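PDB 5DL8: benzoate transport porin BenP from Acinetobacter baumannii AB307-0294, which probably acts as an outer-membrane porin of the OprD family, forming a beta-barrel channel for small solutes such as benzoate. Local coordinates for residues 136-141 with 302-307; 249-254 with 291-296; 202-207 with 214-219. One frame throughout, in Å; residues are numbered along the deposited sequence. Where two conformers were deposited one is given.

Interaction 1 of 3, residues 136-141 with 302-307; sequences DLPVTA and ETYFIN
Two long loops that fold into the lumen of the barrel meet here, a pairing known from OprD-family porins, where inward-folded loops narrow the channel. Hydrogen bonding centres on E302. Its CG stands anti to the backbone N and the chain bends at chi2 (44°), which swings the carboxylate across to 136-141. There E302 OE2 accepts V139 N at 2.6 Å through its syn lone pair, along an almost straight line (174°). V139 has a positive phi and sits in the middle of a classic gamma turn, whose own T140 N to P138 O bond is weak. The other oxygen, E302 OE1, turns back and takes Y304 N on its anti lone pair at 3.0 Å, inside the type I turn of 302-305. One water completes the polar set: it donates to L137 O and, at 2.7 Å, to E302 OE1, and accepts from T303 N and T303 OG1.

Apolar contact comes from Y304, whose flat ring suits the compact proline: P138 CD rests over one face, 4.0 Å from the Y304 ring centroid, a CH-pi contact. The phenol reaches past L137 to D136, and its OH is hydrogen-bonded to R206 of the barrel wall. Beside the water, the A141 methyl presses on T303, with A141 CB and T303 CG2 only 3.4 Å apart in the conformer described, tight for two carbons.

E302 is buried, yet both its oxygens are taken by N-H or water donors, and K228 adds a long, weak ion pair to OE2; this surrounding is consistent with an ionised carboxylate that ties one loop to the other.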
loop_
_atom_site.group_PDB
_atom_site.type_symbol
_atom_site.label_atom_id
_atom_site.label_comp_id
_atom_site.label_asym_id
_atom_site.label_seq_id
_atom_site.Cartn_x
_atom_site.Cartn_y
_atom_site.Cartn_z
ATOM N N ASP A 136 -6.336 -4.510 -3.027
ATOM C CA ASP A 136 -5.032 -4.979 -2.714
ATOM C C ASP A 136 -4.359 -5.406 -4.051
ATOM O O ASP A 136 -4.186 -6.583 -4.291
ATOM C CB ASP A 136 -5.077 -6.204 -1.748
ATOM C CG ASP A 136 -3.670 -6.664 -1.326
ATOM O OD1 ASP A 136 -2.639 -5.969 -1.589
ATOM O OD2 ASP A 136 -3.582 -7.740 -0.717
ATOM N N LEU A 137 -4.022 -4.413 -4.877
ATOM C CA LEU A 137 -3.545 -4.560 -6.235
ATOM C C LEU A 137 -2.445 -3.596 -6.539
ATOM O O LEU A 137 -2.245 -2.546 -5.863
ATOM C CB LEU A 137 -4.685 -4.245 -7.202
ATOM C CG LEU A 137 -5.810 -5.331 -7.139
ATOM C CD1 LEU A 137 -7.056 -4.756 -7.730
ATOM C CD2 LEU A 137 -5.495 -6.680 -7.788
ATOM N N PRO A 138 -1.721 -3.876 -7.604
ATOM C CA PRO A 138 -0.921 -2.789 -8.237
ATOM C C PRO A 138 -1.735 -1.482 -8.508
ATOM O O PRO A 138 -2.946 -1.532 -8.792
ATOM C CB PRO A 138 -0.589 -3.436 -9.554
ATOM C CG PRO A 138 -0.404 -4.932 -9.105
ATOM C CD PRO A 138 -1.632 -5.136 -8.333
ATOM N N VAL A 139 -1.101 -0.334 -8.452
ATOM C CA VAL A 139 -1.782 0.899 -8.376
ATOM C C VAL A 139 -2.677 1.205 -7.093
ATOM O O VAL A 139 -2.524 2.270 -6.499
ATOM C CB VAL A 139 -2.751 1.161 -9.626
ATOM C CG1 VAL A 139 -3.130 2.668 -9.621
ATOM C CG2 VAL A 139 -2.132 0.764 -10.985
ATOM N N THR A 140 -3.648 0.307 -6.772
ATOM C CA THR A 140 -4.626 0.521 -5.758
ATOM C C THR A 140 -4.354 -0.460 -4.641
ATOM O O THR A 140 -4.857 -1.606 -4.669
ATOM C CB THR A 140 -6.028 0.370 -6.366
ATOM O OG1 THR A 140 -6.199 -0.928 -6.859
ATOM C CG2 THR A 140 -6.257 1.428 -7.512
ATOM N N ALA A 141 -3.536 -0.135 -3.667
ATOM C CA ALA A 141 -3.226 -1.153 -2.585
ATOM C C ALA A 141 -3.837 -0.825 -1.209
ATOM O O ALA A 141 -4.553 0.176 -1.055
ATOM C CB ALA A 141 -1.697 -1.317 -2.437
ATOM N N GLU A 302 3.003 1.871 -4.282
ATOM C CA GLU A 302 3.047 0.704 -5.208
ATOM C C GLU A 302 3.684 -0.384 -4.378
ATOM O O GLU A 302 4.939 -0.621 -4.383
ATOM C CB GLU A 302 3.798 0.978 -6.510
ATOM C CG GLU A 302 3.796 -0.201 -7.465
ATOM C CD GLU A 302 2.375 -0.812 -7.512
ATOM O OE1 GLU A 302 2.103 -1.782 -6.688
ATOM O OE2 GLU A 302 1.534 -0.275 -8.316
ATOM N N THR A 303 2.785 -1.058 -3.700
ATOM C CA THR A 303 3.101 -2.132 -2.738
ATOM C C THR A 303 3.661 -3.405 -3.377
ATOM O O THR A 303 4.238 -4.218 -2.665
ATOM C CB THR A 303 1.867 -2.576 -1.886
ATOM O OG1 THR A 303 0.791 -2.954 -2.794
ATOM C CG2 THR A 303 1.376 -1.299 -0.886
ATOM N N TYR A 304 3.472 -3.555 -4.691
ATOM C CA TYR A 304 4.032 -4.692 -5.466
ATOM C C TYR A 304 5.396 -4.481 -6.013
ATOM O O TYR A 304 5.874 -5.292 -6.825
ATOM C CB TYR A 304 3.038 -5.071 -6.552
ATOM C CG TYR A 304 1.785 -5.704 -5.929
ATOM C CD1 TYR A 304 0.764 -4.898 -5.281
ATOM C CD2 TYR A 304 1.674 -7.135 -5.870
ATOM C CE1 TYR A 304 -0.332 -5.506 -4.656
ATOM C CE2 TYR A 304 0.595 -7.756 -5.244
ATOM C CZ TYR A 304 -0.405 -6.988 -4.677
ATOM O OH TYR A 304 -1.437 -7.683 -4.148
ATOM N N PHE A 305 5.989 -3.338 -5.696
ATOM C CA PHE A 305 7.421 -3.142 -5.921
ATOM C C PHE A 305 8.099 -4.151 -4.961
ATOM O O PHE A 305 7.426 -4.620 -4.024
ATOM C CB PHE A 305 7.830 -1.684 -5.569
ATOM C CG PHE A 305 7.710 -0.663 -6.656
ATOM C CD1 PHE A 305 7.180 -0.924 -7.899
ATOM C CD2 PHE A 305 8.137 0.644 -6.395
ATOM C CE1 PHE A 305 7.063 0.068 -8.853
ATOM C CE2 PHE A 305 8.043 1.684 -7.364
ATOM C CZ PHE A 305 7.492 1.371 -8.583
ATOM N N ILE A 306 9.363 -4.558 -5.218
ATOM C CA ILE A 306 10.046 -5.590 -4.298
ATOM C C ILE A 306 10.262 -5.061 -2.841
ATOM O O ILE A 306 10.424 -5.799 -1.913
ATOM C CB ILE A 306 11.453 -6.058 -4.724
ATOM C CG1 ILE A 306 12.449 -4.883 -4.612
ATOM C CG2 ILE A 306 11.477 -6.661 -6.096
ATOM C CD1 ILE A 306 13.781 -5.165 -5.324
ATOM N N ASN A 307 10.388 -3.759 -2.697
ATOM C CA ASN A 307 10.587 -3.085 -1.397
ATOM C C ASN A 307 10.009 -1.643 -1.315
ATOM O O ASN A 307 10.792 -0.663 -1.187
ATOM C CB ASN A 307 12.098 -3.075 -1.119
ATOM C CG ASN A 307 12.444 -2.488 0.245
ATOM O OD1 ASN A 307 11.658 -2.538 1.197
ATOM N ND2 ASN A 307 13.640 -1.954 0.331
HETATM O O HOH W 1 0.195 -1.609 -4.788
#

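Interaction 2 of 3, residues 249-254 with 291-296; sequences KYFNAK and SAYPLP
With its CG anti to the backbone N (chi1 -164°), Y293 throws its ring from the loop between strands 278-288 and 319-328 onto strand 243-255 of the beta-barrel, while F251 holds its CG anti to the carbonyl carbon (chi1 -66°) and sets its own ring across the path of the tyrosine. F251 and A253, two apart on the strand, present their side chains to the same loop, as the alternation of a beta strand requires. No hydrogen bond crosses; the fit is apolar. Y293 comes in tip first, its OH 3.3 Å from F251 CB and 3.4 Å from F251 CD2. The two rings meet obliquely, with centroids 5.7 Å apart and planes at 70°. The small methyl of A253 lets the loop come close, its CB lying 3.8 Å from Y293 CE1. Tyrosine suits its place because the ring packs on carbon while the hydroxyl is hydrogen-bonded to K228 NZ on the neighbouring strand. F305 meets both F251 and Y293 edge-to-face, widening the aromatic cluster inside the barrel. The rigid ring of P294 fills in next to its own neighbour: P294 CD lies over one face of the Y293 ring and also touches A253 CB at 3.7 Å.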
loop_
_atom_site.group_PDB
_atom_site.type_symbol
_atom_site.label_atom_id
_atom_site.label_comp_id
_atom_site.label_asym_id
_atom_site.label_seq_id
_atom_site.Cartn_x
_atom_site.Cartn_y
_atom_site.Cartn_z
ATOM N N LYS A 249 9.692 -9.338 -10.551
ATOM C CA LYS A 249 8.656 -8.419 -10.839
ATOM C C LYS A 249 8.967 -7.532 -12.059
ATOM O O LYS A 249 10.049 -6.944 -12.149
ATOM C CB LYS A 249 8.426 -7.525 -9.604
ATOM C CG LYS A 249 8.022 -8.427 -8.420
ATOM C CD LYS A 249 7.960 -7.751 -7.096
ATOM C CE LYS A 249 7.161 -8.452 -6.066
ATOM N NZ LYS A 249 5.747 -8.175 -6.201
ATOM N N TYR A 250 7.984 -7.372 -12.956
ATOM C CA TYR A 250 8.132 -6.504 -14.153
ATOM C C TYR A 250 6.958 -5.569 -14.264
ATOM O O TYR A 250 5.790 -5.981 -14.297
ATOM C CB TYR A 250 8.304 -7.295 -15.430
ATOM C CG TYR A 250 8.319 -6.431 -16.712
ATOM C CD1 TYR A 250 9.458 -5.812 -17.119
ATOM C CD2 TYR A 250 7.198 -6.275 -17.506
ATOM C CE1 TYR A 250 9.499 -5.026 -18.289
ATOM C CE2 TYR A 250 7.228 -5.579 -18.663
ATOM C CZ TYR A 250 8.389 -4.917 -19.031
ATOM O OH TYR A 250 8.431 -4.109 -20.147
ATOM N N PHE A 251 7.287 -4.305 -14.258
ATOM C CA PHE A 251 6.300 -3.239 -14.536
ATOM C C PHE A 251 6.614 -2.500 -15.878
ATOM O O PHE A 251 7.781 -2.101 -16.142
ATOM C CB PHE A 251 6.231 -2.143 -13.405
ATOM C CG PHE A 251 5.717 -2.593 -12.074
ATOM C CD1 PHE A 251 6.532 -3.184 -11.179
ATOM C CD2 PHE A 251 4.459 -2.319 -11.702
ATOM C CE1 PHE A 251 6.062 -3.612 -9.938
ATOM C CE2 PHE A 251 3.951 -2.693 -10.486
ATOM C CZ PHE A 251 4.737 -3.342 -9.582
ATOM N N ASN A 252 5.557 -2.156 -16.583
ATOM C CA ASN A 252 5.692 -1.288 -17.768
ATOM C C ASN A 252 4.628 -0.218 -17.674
ATOM O O ASN A 252 3.484 -0.569 -17.631
ATOM C CB ASN A 252 5.421 -2.091 -19.035
ATOM C CG ASN A 252 5.858 -1.392 -20.365
ATOM O OD1 ASN A 252 5.207 -0.448 -20.886
ATOM N ND2 ASN A 252 6.905 -1.913 -20.952
ATOM N N ALA A 253 5.057 1.042 -17.737
ATOM C CA ALA A 253 4.173 2.269 -17.727
ATOM C C ALA A 253 4.394 3.198 -18.991
ATOM O O ALA A 253 5.480 3.670 -19.285
ATOM C CB ALA A 253 4.406 3.072 -16.458
ATOM N N LYS A 254 3.302 3.498 -19.637
ATOM C CA LYS A 254 3.300 4.296 -20.806
ATOM C C LYS A 254 2.127 5.224 -20.901
ATOM O O LYS A 254 0.996 4.806 -20.660
ATOM C CB LYS A 254 3.249 3.330 -22.008
ATOM C CG LYS A 254 3.850 3.897 -23.216
ATOM C CD LYS A 254 5.376 3.733 -23.136
ATOM C CE LYS A 254 6.048 4.417 -24.379
ATOM N NZ LYS A 254 6.029 5.955 -24.435
ATOM N N SER A 291 11.609 8.132 -18.677
ATOM C CA SER A 291 10.989 8.835 -17.566
ATOM C C SER A 291 11.254 8.061 -16.262
ATOM O O SER A 291 11.666 6.885 -16.258
ATOM C CB SER A 291 9.506 9.087 -17.785
ATOM O OG SER A 291 8.718 7.933 -17.438
ATOM N N ALA A 292 11.093 8.797 -15.131
ATOM C CA ALA A 292 10.863 8.157 -13.821
ATOM C C ALA A 292 9.610 7.236 -13.883
ATOM O O ALA A 292 8.685 7.437 -14.721
ATOM C CB ALA A 292 10.651 9.259 -12.730
ATOM N N TYR A 293 9.583 6.228 -12.996
ATOM C CA TYR A 293 8.436 5.369 -12.843
ATOM C C TYR A 293 7.299 6.180 -12.163
ATOM O O TYR A 293 7.508 6.706 -11.142
ATOM C CB TYR A 293 8.735 4.054 -12.089
ATOM C CG TYR A 293 7.620 3.092 -12.328
ATOM C CD1 TYR A 293 7.634 2.307 -13.452
ATOM C CD2 TYR A 293 6.498 3.054 -11.533
ATOM C CE1 TYR A 293 6.595 1.480 -13.758
ATOM C CE2 TYR A 293 5.413 2.243 -11.851
ATOM C CZ TYR A 293 5.469 1.472 -12.972
ATOM O OH TYR A 293 4.449 0.634 -13.426
ATOM N N PRO A 294 6.114 6.320 -12.789
ATOM C CA PRO A 294 5.016 7.169 -12.234
ATOM C C PRO A 294 4.202 6.562 -11.120
ATOM O O PRO A 294 3.886 5.394 -11.117
ATOM C CB PRO A 294 4.090 7.318 -13.469
ATOM C CG PRO A 294 4.227 6.018 -14.168
ATOM C CD PRO A 294 5.649 5.568 -13.988
ATOM N N LEU A 295 3.767 7.389 -10.226
ATOM C CA LEU A 295 2.786 7.085 -9.159
ATOM C C LEU A 295 1.664 8.137 -9.296
ATOM O O LEU A 295 1.937 9.250 -9.627
ATOM C CB LEU A 295 3.507 7.239 -7.800
ATOM C CG LEU A 295 4.359 5.994 -7.710
ATOM C CD1 LEU A 295 5.891 6.167 -7.692
ATOM C CD2 LEU A 295 3.744 4.899 -6.852
ATOM N N PRO A 296 0.406 7.753 -9.067
ATOM C CA PRO A 296 -0.651 8.652 -8.991
ATOM C C PRO A 296 -0.509 9.649 -7.809
ATOM O O PRO A 296 0.221 9.393 -6.877
ATOM C CB PRO A 296 -1.889 7.786 -8.887
ATOM C CG PRO A 296 -1.427 6.321 -8.747
ATOM C CD PRO A 296 0.063 6.323 -8.762
#

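Interaction 3 of 3, residues 202-207 with 214-219; sequences YIDLRY and KGEYYF
This is a beta hairpin of the porin barrel wall, strands 200-210 and 213-222, whose paired segments run antiparallel at 173°. I203 with F219, L205 with Y217 and Y207 with G215 are hydrogen-bonded pairs, typified by I203 N to F219 O at 2.8 Å; D204 with Y218 and R206 with E216 are the non-hydrogen-bonded pairs between them. I203, L205, Y207, Y217 and F219 share one face, an apolar and aromatic surface suited to the membrane side. The other face turns to the lumen and carries the charged side chains D204, R206 and E216 together with Y218.

There D204, R206 and E216 form a salt-bridge network. D204 and E216 both hold CG anti to the backbone N, bringing D204 OD1 within 2.6 Å of E216 OE2, their carboxylate planes nearly perpendicular (83°). Oxygens this close suggest that one acid holds a proton, which the buried setting of D204 would favour. R206, extended from CG to NE, is long enough to serve both acids: R206 NE donates to the syn lone pair of D204 OD2 at 3.3 Å, and the guanidinium is also hydrogen-bonded to Y304 OH of a lumenal loop. Next along this face, Y218 sets its ring edge toward D204 OD1 and its CE1 3.8 Å from Y202 CB. R206 NH2 meets E216 OE2 at 3.0 Å from above the carboxylate plane.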
loop_
_atom_site.group_PDB
_atom_site.type_symbol
_atom_site.label_atom_id
_atom_site.label_comp_id
_atom_site.label_asym_id
_atom_site.label_seq_id
_atom_site.Cartn_x
_atom_site.Cartn_y
_atom_site.Cartn_z
ATOM N N TYR A 202 -9.374 -2.043 -14.925
ATOM C CA TYR A 202 -8.288 -3.008 -14.661
ATOM C C TYR A 202 -8.703 -4.481 -14.830
ATOM O O TYR A 202 -9.863 -4.805 -14.720
ATOM C CB TYR A 202 -7.647 -2.769 -13.243
ATOM C CG TYR A 202 -8.453 -3.245 -12.092
ATOM C CD1 TYR A 202 -8.264 -4.540 -11.556
ATOM C CD2 TYR A 202 -9.373 -2.408 -11.469
ATOM C CE1 TYR A 202 -8.992 -4.991 -10.491
ATOM C CE2 TYR A 202 -10.122 -2.904 -10.400
ATOM C CZ TYR A 202 -9.944 -4.172 -9.917
ATOM O OH TYR A 202 -10.702 -4.602 -8.819
ATOM N N ILE A 203 -7.711 -5.332 -15.039
ATOM C CA ILE A 203 -7.833 -6.835 -14.937
ATOM C C ILE A 203 -6.644 -7.356 -14.158
ATOM O O ILE A 203 -5.497 -6.841 -14.323
ATOM C CB ILE A 203 -8.122 -7.543 -16.295
ATOM C CG1 ILE A 203 -7.944 -9.090 -16.267
ATOM C CG2 ILE A 203 -7.266 -6.977 -17.369
ATOM C CD1 ILE A 203 -8.833 -9.814 -17.286
ATOM N N ASP A 204 -6.904 -8.301 -13.235
ATOM C CA ASP A 204 -5.830 -8.948 -12.517
ATOM C C ASP A 204 -6.071 -10.424 -12.562
ATOM O O ASP A 204 -7.140 -10.811 -12.300
ATOM C CB ASP A 204 -5.838 -8.446 -11.088
ATOM C CG ASP A 204 -4.752 -9.021 -10.266
ATOM O OD1 ASP A 204 -3.624 -8.521 -10.379
ATOM O OD2 ASP A 204 -5.055 -9.946 -9.465
ATOM N N LEU A 205 -5.072 -11.233 -12.884
ATOM C CA LEU A 205 -5.126 -12.694 -13.019
ATOM C C LEU A 205 -4.025 -13.329 -12.171
ATOM O O LEU A 205 -2.825 -12.795 -12.179
ATOM C CB LEU A 205 -4.886 -13.070 -14.483
ATOM C CG LEU A 205 -5.887 -12.562 -15.498
ATOM C CD1 LEU A 205 -5.576 -13.081 -16.910
ATOM C CD2 LEU A 205 -7.318 -13.011 -15.163
ATOM N N ARG A 206 -4.422 -14.312 -11.349
ATOM C CA ARG A 206 -3.511 -15.004 -10.371
ATOM C C ARG A 206 -3.553 -16.500 -10.603
ATOM O O ARG A 206 -4.607 -17.076 -10.581
ATOM C CB ARG A 206 -3.852 -14.679 -8.902
ATOM C CG ARG A 206 -3.341 -13.334 -8.390
ATOM C CD ARG A 206 -3.899 -12.870 -7.001
ATOM N NE ARG A 206 -3.643 -11.394 -6.908
ATOM C CZ ARG A 206 -3.429 -10.642 -5.798
ATOM N NH1 ARG A 206 -3.508 -11.203 -4.586
ATOM N NH2 ARG A 206 -3.127 -9.323 -5.913
ATOM N N TYR A 207 -2.420 -17.084 -10.992
ATOM C CA TYR A 207 -2.349 -18.487 -11.427
ATOM C C TYR A 207 -1.341 -19.188 -10.551
ATOM O O TYR A 207 -0.243 -18.651 -10.297
ATOM C CB TYR A 207 -2.030 -18.641 -12.951
ATOM C CG TYR A 207 -2.286 -20.052 -13.521
ATOM C CD1 TYR A 207 -1.327 -21.035 -13.491
ATOM C CD2 TYR A 207 -3.531 -20.405 -14.065
ATOM C CE1 TYR A 207 -1.610 -22.320 -13.960
ATOM C CE2 TYR A 207 -3.819 -21.680 -14.507
ATOM C CZ TYR A 207 -2.848 -22.628 -14.497
ATOM O OH TYR A 207 -3.129 -23.913 -15.023
ATOM N N LYS A 214 3.807 -19.490 -8.242
ATOM C CA LYS A 214 2.636 -18.801 -8.746
ATOM C C LYS A 214 3.001 -17.525 -9.440
ATOM O O LYS A 214 4.099 -17.042 -9.279
ATOM C CB LYS A 214 1.666 -18.509 -7.615
ATOM C CG LYS A 214 2.201 -17.586 -6.538
ATOM C CD LYS A 214 1.147 -17.384 -5.459
ATOM C CE LYS A 214 1.787 -17.240 -4.068
ATOM N NZ LYS A 214 2.427 -15.909 -4.114
ATOM N N GLY A 215 2.053 -17.032 -10.239
ATOM C CA GLY A 215 2.254 -15.827 -11.050
ATOM C C GLY A 215 1.057 -14.836 -11.005
ATOM O O GLY A 215 -0.060 -15.182 -10.740
ATOM N N GLU A 216 1.270 -13.630 -11.404
ATOM C CA GLU A 216 0.180 -12.633 -11.419
ATOM C C GLU A 216 0.368 -11.785 -12.681
ATOM O O GLU A 216 1.477 -11.380 -12.998
ATOM C CB GLU A 216 0.155 -11.874 -10.052
ATOM C CG GLU A 216 -0.776 -10.646 -10.061
ATOM C CD GLU A 216 -0.977 -9.985 -8.719
ATOM O OE1 GLU A 216 -0.313 -10.373 -7.713
ATOM O OE2 GLU A 216 -1.788 -9.014 -8.629
ATOM N N TYR A 217 -0.677 -11.557 -13.439
ATOM C CA TYR A 217 -0.625 -10.527 -14.432
ATOM C C TYR A 217 -1.643 -9.470 -14.133
ATOM O O TYR A 217 -2.821 -9.784 -13.850
ATOM C CB TYR A 217 -0.998 -11.123 -15.788
ATOM C CG TYR A 217 -1.206 -10.071 -16.850
ATOM C CD1 TYR A 217 -0.121 -9.369 -17.371
ATOM C CD2 TYR A 217 -2.456 -9.758 -17.316
ATOM C CE1 TYR A 217 -0.305 -8.335 -18.323
ATOM C CE2 TYR A 217 -2.640 -8.831 -18.351
ATOM C CZ TYR A 217 -1.567 -8.079 -18.826
ATOM O OH TYR A 217 -1.721 -7.082 -19.793
ATOM N N TYR A 218 -1.269 -8.208 -14.276
ATOM C CA TYR A 218 -2.265 -7.103 -14.067
ATOM C C TYR A 218 -2.186 -6.146 -15.208
ATOM O O TYR A 218 -1.101 -5.776 -15.671
ATOM C CB TYR A 218 -1.862 -6.298 -12.780
ATOM C CG TYR A 218 -2.618 -5.035 -12.507
ATOM C CD1 TYR A 218 -3.772 -5.032 -11.784
ATOM C CD2 TYR A 218 -2.136 -3.815 -12.963
ATOM C CE1 TYR A 218 -4.452 -3.819 -11.513
ATOM C CE2 TYR A 218 -2.802 -2.620 -12.744
ATOM C CZ TYR A 218 -3.980 -2.643 -12.065
ATOM O OH TYR A 218 -4.561 -1.416 -11.870
ATOM N N PHE A 219 -3.326 -5.621 -15.578
ATOM C CA PHE A 219 -3.385 -4.521 -16.546
ATOM C C PHE A 219 -4.311 -3.453 -15.995
ATOM O O PHE A 219 -5.444 -3.732 -15.523
ATOM C CB PHE A 219 -3.806 -4.911 -17.962
ATOM C CG PHE A 219 -3.976 -3.699 -18.923
ATOM C CD1 PHE A 219 -2.878 -2.965 -19.385
ATOM C CD2 PHE A 219 -5.232 -3.273 -19.330
ATOM C CE1 PHE A 219 -3.027 -1.849 -20.293
ATOM C CE2 PHE A 219 -5.369 -2.161 -20.227
ATOM C CZ PHE A 219 -4.244 -1.469 -20.704
#

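In the fold
All three contacts belong to one barrel. Interaction 1 joins two loops within the lumen, its centre about 6 Å from the centre of the chain, and the other two tie into the wall around it: its centre lies about 12 Å from that of interaction 2 and 13 Å from that of interaction 3. Along the chain, 136-141 is followed by both segments of interaction 3, then both of interaction 2, and 302-307 comes last. Interactions 2 and 3 do not touch, their nearest atoms being about 7 Å apart; residues 302-307 bridge them, with Y304 reaching R206 on one strand and K249 on another. The folded loops are thus bonded to the wall at several points, consistent with a narrowed channel.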